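Local coordinates for protein coatomer subunit delta (Saccharomyces cerevisiae, PDB 5FJZ) that forms the delta subunit of the coatomer coat, which is probably required for retrograde Golgi-to-ER transport, and through this mu-homology domain binds a tryptophan-based motif of Dsl1, at residues 42-47 with 54-59; 107-112 with 235-240; 241-246 with 251-256. One frame throughout, in Å; residues are numbered along the deposited sequence.

How the contacts relate
The three contacts follow one another through the mu-homology domain. Contact 1 lies in the middle, its centre about 9 Å from that of contact 3 and about 15 Å from that of contact 2. Strands 54-58 and 241-246 are neighbours in a small sheet, joined by probable hydrogen bonds such as Asn55 N to Val245 O, 2.8 Å. Strands 33-46 and 104-113 are neighbours in the large sheet, where Leu42 N lies 2.8 Å from Leu107 O. Contact 2 runs straight into contact 3 at Ala240 and Ile241, although their centres are about 21 Å apart. The bound Dsl1 peptide reaches contact 1 at Glu43 and contact 2 at Arg108.

Contact 1. Residues 42-47 with 54-59; sequences LELRIN and SNLKLA
Leu42 divides its two methyls between two leucines of strand 54-58: CD2 lies 4.0 Å from CD2 of Leu56, and CD1 lies 4.1 Å from CD2 of Leu58. Its CG is anti to the backbone N (chi1 -167°), which brings the fork toward strand 54-58, where it passes alongside Leu56 and Leu58, running counter to them. Leu44 comes next on the same face. Its CD1 meets Leu56 CD1 at 4.2 Å, so that Leu56 straddles the two, one methyl for Leu42 and the other for Leu44. Ile46 closes the row with the end of its longer branch, CD1 standing 3.8 Å from the hydroxyl OG of Ser54. That hydroxyl is buried beside a methyl, but its polar need is met by a hydrogen bond to Leu51 O.

The two strands, whose axes approach to 10.6 Å and run at 147° to each other, share no backbone bonding here; they belong to different sheets laid face to face, the sandwich packing of a mu-homology domain, and aliphatic side chains from both strands meet at their methyl ends between the sheets. Strand 33-46 is flanked in the large sheet by strands 15-27 and 104-113, with Ile17 touching both Leu44 and Leu56, while strand 54-58 runs between strands 87-88 and 241-246.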
loop_
_atom_site.group_PDB
_atom_site.type_symbol
_atom_site.label_atom_id
_atom_site.label_comp_id
_atom_site.label_asym_id
_atom_site.label_seq_id
_atom_site.Cartn_x
_atom_site.Cartn_y
_atom_site.Cartn_z
ATOM N N LEU A 42 -1.555 -8.939 20.869
ATOM C CA LEU A 42 -1.079 -10.041 21.619
ATOM C C LEU A 42 -0.962 -11.246 20.675
ATOM O O LEU A 42 -1.940 -11.665 20.100
ATOM C CB LEU A 42 -2.096 -10.296 22.718
ATOM C CG LEU A 42 -1.419 -11.233 23.682
ATOM C CD1 LEU A 42 -1.783 -11.051 25.113
ATOM C CD2 LEU A 42 -1.756 -12.621 23.287
ATOM N N GLU A 43 0.255 -11.740 20.478
ATOM C CA GLU A 43 0.549 -12.840 19.587
ATOM C C GLU A 43 0.958 -14.056 20.402
ATOM O O GLU A 43 1.698 -13.962 21.408
ATOM C CB GLU A 43 1.690 -12.492 18.658
ATOM C CG GLU A 43 1.317 -11.461 17.621
ATOM C CD GLU A 43 2.464 -11.099 16.692
ATOM O OE1 GLU A 43 3.597 -11.585 16.875
ATOM O OE2 GLU A 43 2.227 -10.310 15.777
ATOM N N LEU A 44 0.481 -15.203 19.969
ATOM C CA LEU A 44 0.796 -16.489 20.557
ATOM C C LEU A 44 1.541 -17.368 19.561
ATOM O O LEU A 44 1.091 -17.486 18.430
ATOM C CB LEU A 44 -0.573 -17.139 20.975
ATOM C CG LEU A 44 -0.526 -18.545 21.545
ATOM C CD1 LEU A 44 0.305 -18.537 22.799
ATOM C CD2 LEU A 44 -1.960 -19.027 21.814
ATOM N N ARG A 45 2.668 -17.935 19.976
ATOM C CA ARG A 45 3.412 -18.925 19.228
ATOM C C ARG A 45 3.435 -20.197 20.081
ATOM O O ARG A 45 3.840 -20.196 21.270
ATOM C CB ARG A 45 4.786 -18.480 18.910
ATOM C CG ARG A 45 4.962 -17.442 17.808
ATOM C CD ARG A 45 6.377 -16.883 17.769
ATOM N NE ARG A 45 7.409 -17.914 17.628
ATOM C CZ ARG A 45 8.739 -17.711 17.722
ATOM N NH1 ARG A 45 9.194 -16.512 17.961
ATOM N NH2 ARG A 45 9.603 -18.702 17.576
ATOM N N ILE A 46 3.055 -21.290 19.465
ATOM C CA ILE A 46 3.140 -22.592 20.069
ATOM C C ILE A 46 3.880 -23.590 19.189
ATOM O O ILE A 46 3.594 -23.720 18.006
ATOM C CB ILE A 46 1.764 -23.139 20.410
ATOM C CG1 ILE A 46 1.062 -22.156 21.351
ATOM C CG2 ILE A 46 1.903 -24.480 21.122
ATOM C CD1 ILE A 46 -0.341 -22.538 21.694
ATOM N N ASN A 47 4.881 -24.266 19.748
ATOM C CA ASN A 47 5.653 -25.172 18.926
ATOM C C ASN A 47 5.734 -26.572 19.497
ATOM O O ASN A 47 6.454 -27.391 18.963
ATOM C CB ASN A 47 7.020 -24.586 18.606
ATOM C CG ASN A 47 7.953 -24.564 19.783
ATOM O OD1 ASN A 47 7.656 -25.051 20.903
ATOM N ND2 ASN A 47 9.131 -24.112 19.499
ATOM N N SER A 54 -4.544 -24.965 25.144
ATOM C CA SER A 54 -4.201 -24.076 26.229
ATOM C C SER A 54 -5.040 -22.833 26.173
ATOM O O SER A 54 -5.676 -22.498 25.147
ATOM C CB SER A 54 -2.707 -23.769 26.163
ATOM O OG SER A 54 -2.356 -23.359 24.830
ATOM N N ASN A 55 -5.151 -22.170 27.320
ATOM C CA ASN A 55 -5.824 -20.922 27.419
ATOM C C ASN A 55 -4.961 -19.943 28.188
ATOM O O ASN A 55 -4.141 -20.329 29.026
ATOM C CB ASN A 55 -7.152 -21.000 28.193
ATOM C CG ASN A 55 -8.287 -21.699 27.437
ATOM O OD1 ASN A 55 -8.206 -22.093 26.244
ATOM N ND2 ASN A 55 -9.346 -21.890 28.159
ATOM N N LEU A 56 -5.068 -18.659 27.853
ATOM C CA LEU A 56 -4.162 -17.635 28.438
ATOM C C LEU A 56 -4.996 -16.835 29.385
ATOM O O LEU A 56 -6.082 -16.482 29.034
ATOM C CB LEU A 56 -3.695 -16.650 27.345
ATOM C CG LEU A 56 -2.546 -16.981 26.402
ATOM C CD1 LEU A 56 -2.339 -18.436 26.059
ATOM C CD2 LEU A 56 -2.591 -16.089 25.161
ATOM N N LYS A 57 -4.490 -16.585 30.597
ATOM C CA LYS A 57 -5.197 -15.717 31.539
ATOM C C LYS A 57 -4.453 -14.412 31.572
ATOM O O LYS A 57 -3.281 -14.388 31.880
ATOM C CB LYS A 57 -5.246 -16.286 32.964
ATOM C CG LYS A 57 -6.405 -17.225 33.224
ATOM C CD LYS A 57 -6.389 -17.724 34.678
ATOM C CE LYS A 57 -7.274 -18.954 34.875
ATOM N NZ LYS A 57 -6.844 -19.696 36.094
ATOM N N LEU A 58 -5.140 -13.327 31.237
ATOM C CA LEU A 58 -4.486 -12.030 31.295
ATOM C C LEU A 58 -4.368 -11.587 32.741
ATOM O O LEU A 58 -5.190 -11.975 33.556
ATOM C CB LEU A 58 -5.297 -11.034 30.527
ATOM C CG LEU A 58 -5.625 -11.362 29.028
ATOM C CD1 LEU A 58 -6.341 -10.285 28.329
ATOM C CD2 LEU A 58 -4.381 -11.667 28.239
ATOM N N ALA A 59 -3.409 -10.705 33.018
ATOM C CA ALA A 59 -3.179 -10.168 34.392
ATOM C C ALA A 59 -4.423 -9.487 34.954
ATOM O O ALA A 59 -5.263 -8.876 34.251
ATOM C CB ALA A 59 -2.053 -9.169 34.436
#

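Contact 2. Residues 107-112 with 235-240; sequences LRWRKV and SFTGMA
Trp109 and Thr237 meet at a shared carboxylate oxygen, Glu21 OE2, which takes hydrogen bonds with Trp109 NE1 and Thr237 OG1 and a weak one with Ser235 OG. The indole nitrogen and the threonine hydroxyl are thereby brought within 3.9 Å of each other, NE1 to OG1. The NE1 bond restrains the rotation of the indole, and three groups gathered on one oxygen are likely to favour the charged form of the acid.

The opposing loop is a type I beta turn from Ser235 to Gly238, closed by Gly238 N to Ser235 O at 2.9 Å. At the backbone angles of Gly238 (phi 97°) a CB would be jammed against the carbonyl O of Thr237, which calls for glycine. Met239 N donates to Ser235 OG at 2.9 Å, and Ser235 N reaches Met239 O at 2.8 Å, which pins the backbone of Met239 next to the turn.

The benzo side of the indole carries the apolar part of the contact. Met239 CG packs against Trp109 CH2 at 3.8 Å, and the thioether then folds back so that its methyl, CE, comes over one ring face. SD is 5.1 Å from the centroid of the six-membered ring, an oblique Met-aromatic contact. Bends at chi2 and chi3 (56° and 65°) curl the chain over the indole and carry CE on to Leu107 CD2, 4.2 Å away.

Trp109 and Leu107 lie on the inner face of strand 104-113, while the intervening Arg108 points to the other side and makes a cation-pi contact with an aromatic side chain of the bound peptide.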
loop_
_atom_site.group_PDB
_atom_site.type_symbol
_atom_site.label_atom_id
_atom_site.label_comp_id
_atom_site.label_asym_id
_atom_site.label_seq_id
_atom_site.Cartn_x
_atom_site.Cartn_y
_atom_site.Cartn_z
ATOM N N LEU A 107 -5.520 -10.991 20.030
ATOM C CA LEU A 107 -6.150 -9.849 20.622
ATOM C C LEU A 107 -5.445 -8.605 20.133
ATOM O O LEU A 107 -4.199 -8.583 20.024
ATOM C CB LEU A 107 -6.086 -9.964 22.176
ATOM C CG LEU A 107 -6.662 -8.779 22.939
ATOM C CD1 LEU A 107 -8.193 -8.839 22.878
ATOM C CD2 LEU A 107 -6.222 -8.897 24.414
ATOM N N ARG A 108 -6.198 -7.580 19.854
ATOM C CA ARG A 108 -5.687 -6.273 19.423
ATOM C C ARG A 108 -6.419 -5.148 20.158
ATOM O O ARG A 108 -7.534 -5.329 20.686
ATOM C CB ARG A 108 -6.061 -6.051 17.933
ATOM C CG ARG A 108 -5.164 -6.793 16.998
ATOM C CD ARG A 108 -5.761 -6.673 15.608
ATOM N NE ARG A 108 -4.774 -7.058 14.596
ATOM C CZ ARG A 108 -5.078 -7.245 13.311
ATOM N NH1 ARG A 108 -6.346 -7.107 12.875
ATOM N NH2 ARG A 108 -4.124 -7.588 12.459
ATOM N N TRP A 109 -5.757 -4.004 20.241
ATOM C CA TRP A 109 -6.258 -2.838 20.917
ATOM C C TRP A 109 -5.746 -1.615 20.225
ATOM O O TRP A 109 -4.757 -1.655 19.543
ATOM C CB TRP A 109 -5.978 -2.898 22.446
ATOM C CG TRP A 109 -4.562 -3.046 22.860
ATOM C CD1 TRP A 109 -3.721 -2.036 23.278
ATOM C CD2 TRP A 109 -3.838 -4.259 22.975
ATOM N NE1 TRP A 109 -2.457 -2.606 23.616
ATOM C CE2 TRP A 109 -2.549 -3.964 23.491
ATOM C CE3 TRP A 109 -4.186 -5.617 22.831
ATOM C CZ2 TRP A 109 -1.623 -4.908 23.634
ATOM C CZ3 TRP A 109 -3.241 -6.536 23.007
ATOM C CH2 TRP A 109 -1.994 -6.221 23.390
ATOM N N ARG A 110 -6.428 -0.498 20.435
ATOM C CA ARG A 110 -6.055 0.772 19.876
ATOM C C ARG A 110 -6.621 1.899 20.706
ATOM O O ARG A 110 -7.816 1.900 21.010
ATOM C CB ARG A 110 -6.618 0.905 18.459
ATOM C CG ARG A 110 -6.134 2.136 17.726
ATOM C CD ARG A 110 -6.432 2.062 16.231
ATOM N NE ARG A 110 -7.787 2.415 15.965
ATOM C CZ ARG A 110 -8.231 3.648 15.767
ATOM N NH1 ARG A 110 -7.413 4.654 15.633
ATOM N NH2 ARG A 110 -9.506 3.872 15.528
ATOM N N LYS A 111 -5.803 2.893 20.968
ATOM C CA LYS A 111 -6.303 4.040 21.713
ATOM C C LYS A 111 -5.695 5.260 21.147
ATOM O O LYS A 111 -4.523 5.252 20.695
ATOM C CB LYS A 111 -5.982 3.898 23.212
ATOM C CG LYS A 111 -6.515 5.090 23.933
ATOM C CD LYS A 111 -6.718 4.840 25.403
ATOM C CE LYS A 111 -7.129 6.114 26.101
ATOM N NZ LYS A 111 -7.093 5.807 27.524
ATOM N N VAL A 112 -6.498 6.322 21.129
ATOM C CA VAL A 112 -6.114 7.584 20.606
ATOM C C VAL A 112 -6.101 8.654 21.693
ATOM O O VAL A 112 -6.875 8.619 22.663
ATOM C CB VAL A 112 -6.936 8.090 19.406
ATOM C CG1 VAL A 112 -6.983 7.087 18.250
ATOM C CG2 VAL A 112 -8.274 8.667 19.799
ATOM N N SER A 235 3.648 -4.660 29.195
ATOM C CA SER A 235 3.748 -3.687 28.109
ATOM C C SER A 235 3.665 -2.258 28.594
ATOM O O SER A 235 3.251 -1.987 29.759
ATOM C CB SER A 235 2.598 -3.898 27.048
ATOM O OG SER A 235 1.353 -3.310 27.490
ATOM N N PHE A 236 3.923 -1.336 27.678
ATOM C CA PHE A 236 3.687 0.099 27.897
ATOM C C PHE A 236 2.318 0.421 28.522
ATOM O O PHE A 236 2.216 1.258 29.408
ATOM C CB PHE A 236 3.969 0.968 26.622
ATOM C CG PHE A 236 3.834 2.488 26.824
ATOM C CD1 PHE A 236 4.721 3.213 27.665
ATOM C CD2 PHE A 236 2.880 3.222 26.113
ATOM C CE1 PHE A 236 4.617 4.602 27.801
ATOM C CE2 PHE A 236 2.779 4.626 26.249
ATOM C CZ PHE A 236 3.629 5.309 27.097
ATOM N N THR A 237 1.258 -0.139 28.003
ATOM C CA THR A 237 -0.084 0.255 28.519
ATOM C C THR A 237 -0.445 -0.628 29.721
ATOM O O THR A 237 -1.543 -0.516 30.239
ATOM C CB THR A 237 -1.154 0.101 27.469
ATOM O OG1 THR A 237 -1.123 -1.262 27.024
ATOM C CG2 THR A 237 -0.910 1.073 26.326
ATOM N N GLY A 238 0.442 -1.527 30.129
ATOM C CA GLY A 238 0.119 -2.469 31.237
ATOM C C GLY A 238 -0.366 -3.856 30.885
ATOM O O GLY A 238 -0.745 -4.600 31.761
ATOM N N MET A 239 -0.430 -4.228 29.590
ATOM C CA MET A 239 -0.810 -5.575 29.244
ATOM C C MET A 239 0.233 -6.596 29.704
ATOM O O MET A 239 1.436 -6.383 29.581
ATOM C CB MET A 239 -1.052 -5.632 27.681
ATOM C CG MET A 239 -1.555 -6.984 27.050
ATOM S SD MET A 239 -3.072 -7.742 27.680
ATOM C CE MET A 239 -4.294 -6.511 27.228
ATOM N N ALA A 240 -0.262 -7.717 30.219
ATOM C CA ALA A 240 0.604 -8.745 30.803
ATOM C C ALA A 240 -0.235 -10.030 31.011
ATOM O O ALA A 240 -1.434 -10.021 30.952
ATOM C CB ALA A 240 1.148 -8.251 32.140
#

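Contact 3. Residues 241-246 with 251-256; sequences IQSVVM and DQELPY
Val245 and Glu253 form a single antiparallel bridge as a non-hydrogen-bonded pair, their CA atoms 4.2 Å apart and a backbone bond on each flank. Leu254 N donates to Val244 O at 2.7 Å, tilted out of the carbonyl plane. The other bond, Met246 N to Gln252 O at 2.9 Å, is straighter (165° at the hydrogen) and runs nearly along the C=O axis. Together they fold the chain back on strand 241-246 after the short loop.

Near the loop, the Met246 and Gln252 chains run alongside each other, CG to CG 3.6 Å. Leu254 lies across Met246 and presses CD2 to within 3.4 Å of Val245 C.

Farther along, the Tyr256 ring lies against Val244. With CG between the backbone N and the carbonyl carbon (chi1 67°), the ring turns its face to the strand, and Val244 CG2 sits 3.6 Å from the ring centroid, only 17° off the normal: a CH-pi contact. Ile241 CG2 approaches obliquely near CE2. The phenol donates to a water in the ring plane, Tyr256 OH to water at 2.6 Å, and that water donates to Ile241 O, also at 2.6 Å. Between these points Gln242 and Ser243 form a classic beta bulge opposite Lys57. Tyr256 also makes a cation-pi contact with Lys231.

Putting a leucine in place of Tyr256 would probably leave the water without its phenol donor, Val244 without its flat partner and Lys231 without its aromatic face.

The tyrosine is thus amphipathic in use: its face takes up a buried valine methyl, and its hydroxyl links through one water to a strand carbonyl.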
loop_
_atom_site.group_PDB
_atom_site.type_symbol
_atom_site.label_atom_id
_atom_site.label_comp_id
_atom_site.label_asym_id
_atom_site.label_seq_id
_atom_site.Cartn_x
_atom_site.Cartn_y
_atom_site.Cartn_z
ATOM N N ILE A 241 0.472 -11.140 31.238
ATOM C CA ILE A 241 -0.095 -12.442 31.372
ATOM C C ILE A 241 0.047 -12.878 32.843
ATOM O O ILE A 241 1.104 -12.704 33.459
ATOM C CB ILE A 241 0.683 -13.441 30.519
ATOM C CG1 ILE A 241 0.643 -13.019 29.048
ATOM C CG2 ILE A 241 0.127 -14.871 30.685
ATOM C CD1 ILE A 241 -0.731 -12.883 28.449
ATOM N N GLN A 242 -1.010 -13.472 33.338
ATOM C CA GLN A 242 -1.023 -14.026 34.723
ATOM C C GLN A 242 -0.628 -15.481 34.746
ATOM O O GLN A 242 0.183 -15.922 35.540
ATOM C CB GLN A 242 -2.456 -13.947 35.131
ATOM C CG GLN A 242 -2.781 -14.612 36.406
ATOM C CD GLN A 242 -3.504 -13.533 37.162
ATOM O OE1 GLN A 242 -4.721 -13.547 37.279
ATOM N NE2 GLN A 242 -2.733 -12.466 37.572
ATOM N N SER A 243 -1.220 -16.252 33.841
ATOM C CA SER A 243 -0.809 -17.624 33.722
ATOM C C SER A 243 -1.279 -18.155 32.373
ATOM O O SER A 243 -2.107 -17.546 31.650
ATOM C CB SER A 243 -1.418 -18.503 34.814
ATOM O OG SER A 243 -2.841 -18.405 34.733
ATOM N N VAL A 244 -0.759 -19.334 32.084
ATOM C CA VAL A 244 -1.258 -20.138 31.000
ATOM C C VAL A 244 -1.650 -21.533 31.601
ATOM O O VAL A 244 -0.907 -22.111 32.385
ATOM C CB VAL A 244 -0.169 -20.307 29.932
ATOM C CG1 VAL A 244 -0.704 -21.207 28.801
ATOM C CG2 VAL A 244 0.253 -18.974 29.318
ATOM N N VAL A 245 -2.730 -22.091 31.070
ATOM C CA VAL A 245 -3.459 -23.112 31.695
ATOM C C VAL A 245 -3.997 -24.056 30.600
ATOM O O VAL A 245 -4.286 -23.632 29.500
ATOM C CB VAL A 245 -4.539 -22.279 32.460
ATOM C CG1 VAL A 245 -5.967 -22.581 32.076
ATOM C CG2 VAL A 245 -4.199 -22.119 33.922
ATOM N N MET A 246 -4.190 -25.316 30.954
ATOM C CA MET A 246 -4.896 -26.275 30.113
ATOM C C MET A 246 -6.304 -25.809 29.930
ATOM O O MET A 246 -6.930 -25.362 30.898
ATOM C CB MET A 246 -4.871 -27.674 30.765
ATOM C CG MET A 246 -3.535 -28.378 30.665
ATOM S SD MET A 246 -3.244 -28.878 28.953
ATOM C CE MET A 246 -4.378 -30.285 28.793
ATOM N N ASP A 251 -6.707 -25.450 36.661
ATOM C CA ASP A 251 -5.720 -25.651 37.738
ATOM C C ASP A 251 -4.376 -26.141 37.249
ATOM O O ASP A 251 -3.383 -26.055 37.980
ATOM C CB ASP A 251 -6.235 -26.697 38.736
ATOM C CG ASP A 251 -7.394 -26.193 39.561
ATOM O OD1 ASP A 251 -7.477 -24.967 39.794
ATOM O OD2 ASP A 251 -8.230 -27.035 39.943
ATOM N N GLN A 252 -4.337 -26.677 36.027
ATOM C CA GLN A 252 -3.107 -27.207 35.458
ATOM C C GLN A 252 -2.432 -26.107 34.625
ATOM O O GLN A 252 -2.853 -25.820 33.504
ATOM C CB GLN A 252 -3.401 -28.433 34.582
ATOM C CG GLN A 252 -2.164 -29.086 33.955
ATOM C CD GLN A 252 -1.089 -29.450 34.983
ATOM O OE1 GLN A 252 -0.063 -28.773 35.105
ATOM N NE2 GLN A 252 -1.327 -30.528 35.733
ATOM N N GLU A 253 -1.376 -25.524 35.190
ATOM C CA GLU A 253 -0.637 -24.448 34.565
ATOM C C GLU A 253 0.427 -25.023 33.668
ATOM O O GLU A 253 0.917 -26.149 33.897
ATOM C CB GLU A 253 -0.027 -23.533 35.624
ATOM C CG GLU A 253 -1.113 -22.926 36.509
ATOM C CD GLU A 253 -0.640 -21.750 37.334
ATOM O OE1 GLU A 253 0.582 -21.636 37.560
ATOM O OE2 GLU A 253 -1.494 -20.930 37.754
ATOM N N LEU A 254 0.773 -24.261 32.627
ATOM C CA LEU A 254 1.716 -24.725 31.627
ATOM C C LEU A 254 2.943 -23.797 31.612
ATOM O O LEU A 254 2.806 -22.640 31.913
ATOM C CB LEU A 254 1.011 -24.695 30.267
ATOM C CG LEU A 254 0.258 -25.919 29.728
ATOM C CD1 LEU A 254 0.331 -27.159 30.609
ATOM C CD2 LEU A 254 -1.165 -25.573 29.349
ATOM N N PRO A 255 4.083 -24.285 31.133
ATOM C CA PRO A 255 5.262 -23.441 31.050
ATOM C C PRO A 255 5.123 -22.475 29.838
ATOM O O PRO A 255 4.531 -22.830 28.817
ATOM C CB PRO A 255 6.369 -24.403 30.710
ATOM C CG PRO A 255 5.672 -25.559 29.978
ATOM C CD PRO A 255 4.397 -25.689 30.770
ATOM N N TYR A 256 5.679 -21.293 29.966
ATOM C CA TYR A 256 5.572 -20.298 28.869
ATOM C C TYR A 256 6.564 -19.159 29.125
ATOM O O TYR A 256 7.147 -19.061 30.199
ATOM C CB TYR A 256 4.181 -19.765 28.741
ATOM C CG TYR A 256 3.742 -18.934 29.932
ATOM C CD1 TYR A 256 3.217 -19.553 31.073
ATOM C CD2 TYR A 256 3.806 -17.543 29.905
ATOM C CE1 TYR A 256 2.806 -18.819 32.171
ATOM C CE2 TYR A 256 3.418 -16.798 30.997
ATOM C CZ TYR A 256 2.894 -17.433 32.109
ATOM O OH TYR A 256 2.513 -16.707 33.165
HETATM O O HOH W 1 3.175 -14.287 33.664
#